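Local coordinates for neutral ceramidase (Pseudomonas aeruginosa, PDB 2ZWS), which hydrolyses the N-acyl linkage of ceramides to sphingosine and a free fatty acid, and also catalyses the reverse synthesis, using a zinc-dependent active site, at residues 106-111 with 499-504; 145-150 with 288-293; 388-393 with 444-449. One frame throughout, in Å; residues are numbered along the deposited sequence. Where two conformers were deposited one is given.

How the contacts relate
Contact 3 is the buried one: every residue that touches lies inside the protein, whereas contacts 1 and 2 each mix buried and exposed residues. Contacts 1 and 3 are neighbours, with centres about 12 Å apart; they share a bound formic acid, and Tyr111 of 106-111 meets Tyr445 and Ser447 of 444-449. Contact 2 sits about 40 Å between centres from contact 1, on the opposite side of the chain's centre, and far from the zinc and substrate sites. Chemistry follows place. Contact 2 uses backbone pairing and a salt bridge, contact 1 ring packing with two bridging waters, and contact 3 aliphatic packing on the loop that leads to the zinc-binding Tyr448.

Contact 1 (106-111 with 499-504); sequences SHYAMY and PDLSCC. With GOL (glycerol), chain J; FMT (formic acid), chain D.
Tyr108 and Leu501 both hold CG beside their own backbone N (chi1 -75° and -65°). Leu501 CD1 lies over one face of the Tyr108 ring in a CH-pi contact, 4.2 Å from the ring centroid, and the two side chains cross at about a right angle. The same methyl lies against the carbonyl oxygen of His107, and the CB atoms of His107 and Leu501 pack together. The imidazole runs on to Ser502, where His107 CE1 approaches CA of Ser502 at 3.6 Å, obliquely to the ring.

No direct hydrogen bond joins the segments, but two waters do. One takes the N-H of Leu501 and lies in the imidazole plane, 2.8 Å from His107 ND1; the other accepts from Tyr108 OH at 2.8 Å and donates to Pro499 O. The contact thus joins the loop after helix 471-488 to the turn leading into helix 109-112, beside the probable substrate pocket. Each side carries its own small turn: an ST turn in which Ser106 OG accepts from Tyr108 N, and an Asx turn in which Asp500 OD1 accepts from Ser502 N. Ser502 OG also donates to OD1, from the same face of the carboxylate plane.

Two small molecules, probably from the crystallisation liquor, bind here. Ser106, inferred to bind substrate, donates from OG to O2 of a formic acid at 2.9 Å, and that oxygen also lies in plane at the edge of the Tyr108 ring. A glycerol spans the segments, its O3 donating to His107 O and its O2 to Cys504 O, next to the vicinal Cys503-Cys504 disulfide.

Contact 2 (145-150 with 288-293); sequences RLFYGS and QEEVLG
Tyr148 and Glu289 form a hydrogen-bonded pair of an antiparallel beta arrangement, in which the short strand 289-291 lies beside strand 142-152 of the large mixed sheet of the N-terminal region. Tyr148 N donates to Glu289 O at 2.8 Å, nearly straight at 175°, while the return bond from Glu289 N to Tyr148 O is weak. Val291 N adds a bond to Leu146 O. Between them, Phe147 and Glu290 make a non-hydrogen-bonded pair, and Phe147 CA comes 3.4 Å from Glu289 O in a CA-H...O contact.

On the face that carries Phe147 and Glu290, the glutamate chain is extended and crosses the phenyl ring, with CG in CH-pi contact over one face, 4.3 Å from the ring centroid. The ring and carboxylate planes are only 16° apart. Arg145 bends at chi3 (75°) and forms a side-on, two-nitrogen salt bridge with this carboxylate, NE donating to OE2 and NH1 to OE1. Both acceptors lie close to the guanidinium plane, yet the nitrogens approach from above the carboxylate plane. Phe147 CZ sits over one guanidinium face toward its rim, 3.6 Å above the plane, completing a cluster of arginine, phenyl and glutamate.

On the face of Leu146, Tyr148, Glu289 and Val291, Val291 packs its CB on Leu146 CB and its CG2 on Tyr148 CB. Further out, Leu403 touches Tyr148 and Val291, and Tyr5 touches Leu146 and Val291. His435 stacks on the Tyr148 ring and hydrogen-bonds Glu289 OE2, while Ser183 of the adjoining strand 181-189 bonds Tyr148 OH. Near Leu146 and Val291, a water accepts from Leu146 N and lies 2.8 Å from Glu290 OE2.

Contact 3 (388-393 with 444-449); sequences WTPTVL and AYASYV. With ZN (zinc ion), chain B; FMT (formic acid), chain D.
Leu393 spreads its two methyls over the alanines of 444-449: CD1 rests on Ala446 CB at 3.7 Å, and CD2 lies against the same CB and, at 4.2 Å, that of Ala444. Both alanine CB bonds point toward segment 388-393. This is apolar packing between the start of strand 392-400, in a four-stranded mixed sheet, and the loop that leads to the zinc-binding strand 448-449.

Pro390 approaches the same loop by its ring. Its CG lies 4.0 Å from Ala446 CB and 3.5 Å from the carbonyl oxygen of Tyr445, so Ala446 is met by both proline and leucine. No hydrogen bond crosses between the segments.

The CB of Tyr445 points away from Pro390 and Leu393, and with CG anti to the backbone N (chi1 -178°) the side chain continues away from the aliphatic cluster, which it meets through its backbone carbonyl. Ser447 N lies over one face of the Tyr445 ring toward the rim, 3.5 Å above the plane. The Tyr445 hydroxyl hydrogen-bonds Glu411, itself a zinc ligand, and Tyr111 meets the ring edge-to-face. Tyr445 is inferred to bind substrate; its backbone N donates to O1 of a formic acid at 2.9 Å, a small molecule also held by Gln68 and Ser106.

The same loop carries Tyr445 and Tyr448 at the zinc site. Two residues beyond Ala446, Tyr448 reaches the metal together with His97, His204 and Glu411. Its OH lies 2.2 Å from the zinc ion, and a water is bound to the same metal at 2.1 Å.

Contact 1 (106-111 with 499-504)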
loop_
_atom_site.group_PDB
_atom_site.type_symbol
_atom_site.label_atom_id
_atom_site.label_comp_id
_atom_site.label_asym_id
_atom_site.label_seq_id
_atom_site.Cartn_x
_atom_site.Cartn_y
_atom_site.Cartn_z
ATOM N N SER A 106 -2.655 -11.270 5.630
ATOM C CA SER A 106 -4.004 -11.259 6.194
ATOM C C SER A 106 -4.159 -12.440 7.123
ATOM O O SER A 106 -3.395 -13.403 7.018
ATOM C CB SER A 106 -5.054 -11.396 5.073
ATOM O OG SER A 106 -6.384 -11.311 5.584
ATOM N N HIS A 107 -5.171 -12.388 7.977
ATOM C CA HIS A 107 -5.589 -13.594 8.688
ATOM C C HIS A 107 -6.868 -14.219 8.122
ATOM O O HIS A 107 -7.295 -15.266 8.597
ATOM C CB HIS A 107 -5.759 -13.321 10.182
ATOM C CG HIS A 107 -4.448 -13.261 10.926
ATOM N ND1 HIS A 107 -4.349 -12.926 12.259
ATOM C CD2 HIS A 107 -3.184 -13.488 10.501
ATOM C CE1 HIS A 107 -3.076 -12.939 12.621
ATOM N NE2 HIS A 107 -2.347 -13.301 11.579
ATOM N N TYR A 108 -7.436 -13.583 7.093
ATOM C CA TYR A 108 -8.630 -14.083 6.391
ATOM C C TYR A 108 -8.267 -14.856 5.152
ATOM O O TYR A 108 -7.497 -14.388 4.295
ATOM C CB TYR A 108 -9.624 -12.970 6.094
ATOM C CG TYR A 108 -10.334 -12.594 7.345
ATOM C CD1 TYR A 108 -11.380 -13.389 7.848
ATOM C CD2 TYR A 108 -9.941 -11.468 8.079
ATOM C CE1 TYR A 108 -11.984 -13.072 9.025
ATOM C CE2 TYR A 108 -10.562 -11.159 9.278
ATOM C CZ TYR A 108 -11.593 -11.950 9.736
ATOM O OH TYR A 108 -12.230 -11.693 10.922
ATOM N N ALA A 109 -8.833 -16.063 5.056
ATOM C CA ALA A 109 -8.358 -17.005 4.049
ATOM C C ALA A 109 -8.462 -16.480 2.619
ATOM O O ALA A 109 -7.580 -16.740 1.823
ATOM C CB ALA A 109 -9.061 -18.368 4.177
ATOM N N MET A 110 -9.542 -15.763 2.291
ATOM C CA MET A 110 -9.771 -15.254 0.939
ATOM C C MET A 110 -8.549 -14.503 0.395
ATOM O O MET A 110 -8.151 -14.653 -0.763
ATOM C CB MET A 110 -10.998 -14.328 0.932
ATOM C CG MET A 110 -11.474 -13.896 -0.457
ATOM S SD MET A 110 -11.921 -15.292 -1.519
ATOM C CE MET A 110 -12.920 -16.290 -0.454
ATOM N N TYR A 111 -7.950 -13.692 1.265
ATOM C CA TYR A 111 -6.898 -12.795 0.814
ATOM C C TYR A 111 -5.523 -13.463 0.778
ATOM O O TYR A 111 -4.590 -12.901 0.189
ATOM C CB TYR A 111 -6.928 -11.506 1.647
ATOM C CG TYR A 111 -8.316 -10.880 1.629
ATOM C CD1 TYR A 111 -8.940 -10.611 0.427
ATOM C CD2 TYR A 111 -8.981 -10.538 2.812
ATOM C CE1 TYR A 111 -10.241 -10.078 0.381
ATOM C CE2 TYR A 111 -10.259 -9.977 2.790
ATOM C CZ TYR A 111 -10.877 -9.751 1.564
ATOM O OH TYR A 111 -12.121 -9.205 1.578
ATOM N N PRO A 499 -12.434 -10.216 15.742
ATOM C CA PRO A 499 -11.992 -11.598 15.992
ATOM C C PRO A 499 -10.477 -11.759 15.857
ATOM O O PRO A 499 -9.877 -11.220 14.936
ATOM C CB PRO A 499 -12.725 -12.407 14.918
ATOM C CG PRO A 499 -13.905 -11.586 14.550
ATOM C CD PRO A 499 -13.423 -10.144 14.651
ATOM N N ASP A 500 -9.862 -12.482 16.785
ATOM C CA ASP A 500 -8.434 -12.773 16.721
ATOM C C ASP A 500 -8.258 -14.162 16.116
ATOM O O ASP A 500 -8.630 -15.189 16.716
ATOM C CB ASP A 500 -7.818 -12.671 18.125
ATOM C CG ASP A 500 -6.301 -12.874 18.151
ATOM O OD1 ASP A 500 -5.685 -13.202 17.115
ATOM O OD2 ASP A 500 -5.715 -12.711 19.245
ATOM N N LEU A 501 -7.719 -14.190 14.907
ATOM C CA LEU A 501 -7.565 -15.441 14.160
ATOM C C LEU A 501 -6.105 -15.882 14.153
ATOM O O LEU A 501 -5.706 -16.791 13.417
ATOM C CB LEU A 501 -8.095 -15.289 12.742
ATOM C CG LEU A 501 -9.598 -15.029 12.539
ATOM C CD1 LEU A 501 -10.015 -15.420 11.092
ATOM C CD2 LEU A 501 -10.493 -15.683 13.560
ATOM N N SER A 502 -5.307 -15.245 15.008
ATOM C CA SER A 502 -3.870 -15.480 15.026
ATOM C C SER A 502 -3.459 -16.928 15.373
ATOM O O SER A 502 -2.413 -17.373 14.918
ATOM C CB SER A 502 -3.161 -14.485 15.952
ATOM O OG SER A 502 -3.543 -14.701 17.302
ATOM N N CYS A 503 -4.290 -17.617 16.166
ATOM C CA CYS A 503 -3.994 -19.001 16.600
ATOM C C CYS A 503 -3.871 -19.993 15.463
ATOM O O CYS A 503 -3.129 -20.984 15.557
ATOM C CB CYS A 503 -5.083 -19.542 17.543
ATOM S SG CYS A 503 -6.723 -19.830 16.763
ATOM N N CYS A 504 -4.626 -19.746 14.403
ATOM C CA CYS A 504 -5.098 -20.843 13.580
ATOM C C CYS A 504 -4.919 -20.590 12.087
ATOM O O CYS A 504 -5.758 -20.974 11.260
ATOM C CB CYS A 504 -6.537 -21.181 13.974
ATOM S SG CYS A 504 -6.683 -21.615 15.723
HETATM C C1 GOL J . -6.677 -20.491 7.417
HETATM O O1 GOL J . -5.403 -19.909 7.290
HETATM C C2 GOL J . -7.231 -20.084 8.774
HETATM O O2 GOL J . -7.817 -21.188 9.440
HETATM C C3 GOL J . -8.187 -18.905 8.591
HETATM O O3 GOL J . -7.652 -17.972 7.654
HETATM C C FMT D . -8.649 -8.229 6.278
HETATM O O1 FMT D . -8.629 -7.057 6.728
HETATM O O2 FMT D . -7.901 -9.146 6.684
HETATM O O HOH W 1 -6.523 -11.831 13.607
HETATM O O HOH W 2 -10.288 -10.455 12.457
#

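Contact 2 (145-150 with 288-293)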
loop_
_atom_site.group_PDB
_atom_site.type_symbol
_atom_site.label_atom_id
_atom_site.label_comp_id
_atom_site.label_asym_id
_atom_site.label_seq_id
_atom_site.Cartn_x
_atom_site.Cartn_y
_atom_site.Cartn_z
ATOM N N ARG A 145 3.386 24.526 10.342
ATOM C CA ARG A 145 2.091 24.895 9.797
ATOM C C ARG A 145 1.653 23.813 8.822
ATOM O O ARG A 145 2.483 23.107 8.211
ATOM C CB ARG A 145 2.210 26.203 9.035
ATOM C CG ARG A 145 2.674 27.339 9.949
ATOM C CD ARG A 145 2.992 28.612 9.194
ATOM N NE ARG A 145 1.812 29.337 8.733
ATOM C CZ ARG A 145 1.857 30.549 8.164
ATOM N NH1 ARG A 145 0.741 31.161 7.799
ATOM N NH2 ARG A 145 3.035 31.152 7.960
ATOM N N LEU A 146 0.348 23.696 8.691
ATOM C CA LEU A 146 -0.279 22.750 7.762
ATOM C C LEU A 146 -1.066 23.521 6.713
ATOM O O LEU A 146 -1.831 24.443 7.035
ATOM C CB LEU A 146 -1.207 21.799 8.521
ATOM C CG LEU A 146 -0.645 20.478 9.110
ATOM C CD1 LEU A 146 0.719 20.575 9.716
ATOM C CD2 LEU A 146 -1.608 19.871 10.124
ATOM N N PHE A 147 -0.870 23.146 5.462
ATOM C CA PHE A 147 -1.696 23.687 4.387
ATOM C C PHE A 147 -2.431 22.609 3.620
ATOM O O PHE A 147 -1.940 21.478 3.497
ATOM C CB PHE A 147 -0.866 24.541 3.422
ATOM C CG PHE A 147 -0.326 25.780 4.049
ATOM C CD1 PHE A 147 -0.959 26.991 3.831
ATOM C CD2 PHE A 147 0.777 25.735 4.888
ATOM C CE1 PHE A 147 -0.462 28.165 4.436
ATOM C CE2 PHE A 147 1.267 26.913 5.515
ATOM C CZ PHE A 147 0.625 28.109 5.285
ATOM N N TYR A 148 -3.586 22.982 3.106
ATOM C CA TYR A 148 -4.414 22.086 2.291
ATOM C C TYR A 148 -4.637 22.709 0.903
ATOM O O TYR A 148 -4.836 23.924 0.785
ATOM C CB TYR A 148 -5.767 21.857 2.972
ATOM C CG TYR A 148 -6.722 21.084 2.101
ATOM C CD1 TYR A 148 -7.540 21.755 1.208
ATOM C CD2 TYR A 148 -6.782 19.690 2.146
ATOM C CE1 TYR A 148 -8.392 21.069 0.385
ATOM C CE2 TYR A 148 -7.665 18.993 1.327
ATOM C CZ TYR A 148 -8.449 19.700 0.464
ATOM O OH TYR A 148 -9.321 19.037 -0.370
ATOM N N GLY A 149 -4.634 21.884 -0.139
ATOM C CA GLY A 149 -5.063 22.350 -1.456
ATOM C C GLY A 149 -5.614 21.197 -2.251
ATOM O O GLY A 149 -5.405 20.039 -1.894
ATOM N N SER A 150 -6.301 21.527 -3.340
ATOM C CA SER A 150 -6.808 20.516 -4.245
ATOM C C SER A 150 -6.719 20.996 -5.693
ATOM O O SER A 150 -6.553 22.211 -5.958
ATOM C CB SER A 150 -8.232 20.132 -3.858
ATOM O OG SER A 150 -9.144 21.171 -4.162
ATOM N N GLN A 288 -2.726 26.473 -0.672
ATOM C CA GLN A 288 -4.002 27.131 -0.999
ATOM C C GLN A 288 -4.733 27.688 0.213
ATOM O O GLN A 288 -5.252 28.824 0.184
ATOM C CB GLN A 288 -4.912 26.196 -1.804
ATOM C CG GLN A 288 -4.331 25.801 -3.172
ATOM C CD GLN A 288 -5.190 24.823 -3.956
ATOM O OE1 GLN A 288 -4.780 24.330 -5.017
ATOM N NE2 GLN A 288 -6.333 24.483 -3.417
ATOM N N GLU A 289 -4.768 26.902 1.280
ATOM C CA GLU A 289 -5.553 27.248 2.452
ATOM C C GLU A 289 -4.796 26.770 3.677
ATOM O O GLU A 289 -4.464 25.592 3.747
ATOM C CB GLU A 289 -6.850 26.459 2.355
ATOM C CG GLU A 289 -7.900 26.762 3.355
ATOM C CD GLU A 289 -9.119 25.916 3.090
ATOM O OE1 GLU A 289 -9.852 25.622 4.048
ATOM O OE2 GLU A 289 -9.338 25.550 1.909
ATOM N N GLU A 290 -4.522 27.635 4.650
ATOM C CA GLU A 290 -3.899 27.140 5.884
ATOM C C GLU A 290 -4.921 26.348 6.709
ATOM O O GLU A 290 -6.062 26.793 6.886
ATOM C CB GLU A 290 -3.281 28.257 6.733
ATOM C CG GLU A 290 -2.519 27.701 7.922
ATOM C CD GLU A 290 -1.644 28.711 8.614
ATOM O OE1 GLU A 290 -1.792 29.922 8.327
ATOM O OE2 GLU A 290 -0.838 28.284 9.470
ATOM N N VAL A 291 -4.497 25.188 7.202
ATOM C CA VAL A 291 -5.306 24.372 8.117
ATOM C C VAL A 291 -5.152 24.925 9.529
ATOM O O VAL A 291 -4.049 25.065 10.039
ATOM C CB VAL A 291 -4.869 22.901 8.037
ATOM C CG1 VAL A 291 -5.637 22.026 9.049
ATOM C CG2 VAL A 291 -5.063 22.379 6.617
ATOM N N LEU A 292 -6.279 25.269 10.138
ATOM C CA LEU A 292 -6.328 25.783 11.495
ATOM C C LEU A 292 -7.477 25.170 12.270
ATOM O O LEU A 292 -8.553 24.907 11.713
ATOM C CB LEU A 292 -6.506 27.311 11.485
ATOM C CG LEU A 292 -5.372 28.098 10.821
ATOM C CD1 LEU A 292 -5.778 29.562 10.643
ATOM C CD2 LEU A 292 -4.070 27.965 11.611
ATOM N N GLY A 293 -7.250 24.954 13.554
ATOM C CA GLY A 293 -8.301 24.440 14.427
ATOM C C GLY A 293 -7.940 23.120 15.091
ATOM O O GLY A 293 -6.800 22.620 14.977
HETATM O O HOH W 3 -1.282 25.571 10.170
#

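Contact 3 (388-393 with 444-449)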
loop_
_atom_site.group_PDB
_atom_site.type_symbol
_atom_site.label_atom_id
_atom_site.label_comp_id
_atom_site.label_asym_id
_atom_site.label_seq_id
_atom_site.Cartn_x
_atom_site.Cartn_y
_atom_site.Cartn_z
ATOM N N TRP A 388 -14.184 -16.791 5.404
ATOM C CA TRP A 388 -13.007 -16.478 4.583
ATOM C C TRP A 388 -12.795 -14.974 4.446
ATOM O O TRP A 388 -11.778 -14.541 3.917
ATOM C CB TRP A 388 -13.142 -17.078 3.190
ATOM C CG TRP A 388 -13.121 -18.569 3.169
ATOM C CD1 TRP A 388 -13.032 -19.432 4.235
ATOM C CD2 TRP A 388 -13.197 -19.370 1.998
ATOM N NE1 TRP A 388 -13.057 -20.742 3.779
ATOM C CE2 TRP A 388 -13.166 -20.724 2.408
ATOM C CE3 TRP A 388 -13.301 -19.073 0.626
ATOM C CZ2 TRP A 388 -13.219 -21.779 1.488
ATOM C CZ3 TRP A 388 -13.361 -20.129 -0.289
ATOM C CH2 TRP A 388 -13.324 -21.455 0.149
ATOM N N THR A 389 -13.781 -14.194 4.884
ATOM C CA THR A 389 -13.749 -12.750 4.739
ATOM C C THR A 389 -14.131 -12.117 6.079
ATOM O O THR A 389 -14.761 -12.757 6.906
ATOM C CB THR A 389 -14.726 -12.283 3.631
ATOM O OG1 THR A 389 -15.971 -13.005 3.734
ATOM C CG2 THR A 389 -14.123 -12.488 2.250
ATOM N N PRO A 390 -13.702 -10.859 6.325
ATOM C CA PRO A 390 -14.023 -10.224 7.622
ATOM C C PRO A 390 -15.497 -9.941 7.877
ATOM O O PRO A 390 -16.287 -9.831 6.941
ATOM C CB PRO A 390 -13.248 -8.894 7.587
ATOM C CG PRO A 390 -12.846 -8.687 6.171
ATOM C CD PRO A 390 -12.843 -10.008 5.469
ATOM N N THR A 391 -15.833 -9.796 9.154
ATOM C CA THR A 391 -17.183 -9.487 9.604
ATOM C C THR A 391 -17.247 -8.260 10.503
ATOM O O THR A 391 -18.303 -7.664 10.640
ATOM C CB THR A 391 -17.793 -10.679 10.352
ATOM O OG1 THR A 391 -17.020 -10.964 11.522
ATOM C CG2 THR A 391 -17.831 -11.927 9.435
ATOM N N VAL A 392 -16.122 -7.912 11.143
ATOM C CA VAL A 392 -16.094 -6.784 12.083
ATOM C C VAL A 392 -15.094 -5.807 11.497
ATOM O O VAL A 392 -13.927 -6.163 11.320
ATOM C CB VAL A 392 -15.668 -7.223 13.511
ATOM C CG1 VAL A 392 -15.426 -5.989 14.418
ATOM C CG2 VAL A 392 -16.685 -8.219 14.101
ATOM N N LEU A 393 -15.558 -4.611 11.164
ATOM C CA LEU A 393 -14.744 -3.697 10.352
ATOM C C LEU A 393 -14.564 -2.335 11.013
ATOM O O LEU A 393 -15.480 -1.841 11.673
ATOM C CB LEU A 393 -15.370 -3.527 8.958
ATOM C CG LEU A 393 -15.346 -4.804 8.089
ATOM C CD1 LEU A 393 -16.157 -4.561 6.872
ATOM C CD2 LEU A 393 -13.908 -5.158 7.726
ATOM N N ALA A 444 -8.373 -2.054 7.502
ATOM C CA ALA A 444 -8.684 -3.461 7.190
ATOM C C ALA A 444 -8.940 -3.527 5.705
ATOM O O ALA A 444 -8.880 -2.493 5.018
ATOM C CB ALA A 444 -9.893 -3.956 7.977
ATOM N N TYR A 445 -9.236 -4.720 5.206
ATOM C CA TYR A 445 -9.592 -4.842 3.797
ATOM C C TYR A 445 -10.766 -5.770 3.641
ATOM O O TYR A 445 -10.702 -6.932 4.024
ATOM C CB TYR A 445 -8.394 -5.357 3.004
ATOM C CG TYR A 445 -8.698 -5.450 1.540
ATOM C CD1 TYR A 445 -8.668 -4.317 0.713
ATOM C CD2 TYR A 445 -9.065 -6.673 0.984
ATOM C CE1 TYR A 445 -8.999 -4.423 -0.659
ATOM C CE2 TYR A 445 -9.352 -6.791 -0.363
ATOM C CZ TYR A 445 -9.338 -5.667 -1.185
ATOM O OH TYR A 445 -9.638 -5.781 -2.512
ATOM N N ALA A 446 -11.847 -5.247 3.064
ATOM C CA ALA A 446 -13.073 -6.038 2.889
ATOM C C ALA A 446 -13.564 -5.865 1.448
ATOM O O ALA A 446 -14.750 -5.604 1.204
ATOM C CB ALA A 446 -14.119 -5.600 3.915
ATOM N N SER A 447 -12.648 -6.057 0.506
ATOM C CA SER A 447 -12.956 -6.090 -0.920
ATOM C C SER A 447 -13.568 -4.788 -1.444
ATOM O O SER A 447 -13.102 -3.739 -1.118
ATOM C CB SER A 447 -13.780 -7.357 -1.236
ATOM O OG SER A 447 -12.982 -8.505 -0.969
ATOM N N TYR A 448 -14.633 -4.853 -2.245
ATOM C CA TYR A 448 -15.098 -3.680 -3.009
ATOM C C TYR A 448 -16.418 -3.096 -2.510
ATOM O O TYR A 448 -17.223 -3.794 -1.885
ATOM C CB TYR A 448 -15.167 -3.994 -4.524
ATOM C CG TYR A 448 -13.800 -4.111 -5.177
ATOM C CD1 TYR A 448 -13.027 -5.265 -5.055
ATOM C CD2 TYR A 448 -13.287 -3.066 -5.935
ATOM C CE1 TYR A 448 -11.727 -5.354 -5.646
ATOM C CE2 TYR A 448 -12.047 -3.140 -6.555
ATOM C CZ TYR A 448 -11.239 -4.277 -6.408
ATOM O OH TYR A 448 -9.973 -4.302 -7.012
ATOM N N VAL A 449 -16.620 -1.809 -2.777
ATOM C CA VAL A 449 -17.900 -1.172 -2.491
ATOM C C VAL A 449 -18.371 -0.367 -3.694
ATOM O O VAL A 449 -17.738 0.567 -4.152
ATOM C CB VAL A 449 -17.851 -0.272 -1.244
ATOM C CG1 VAL A 449 -19.220 0.323 -0.962
ATOM C CG2 VAL A 449 -17.316 -1.050 -0.017
HETATM ZN ZN ZN B . -8.259 -3.158 -6.324
HETATM C C FMT D . -8.649 -8.229 6.278
HETATM O O1 FMT D . -8.629 -7.057 6.728
HETATM O O2 FMT D . -7.901 -9.146 6.684
HETATM O O HOH W 4 -7.180 -4.864 -6.956
#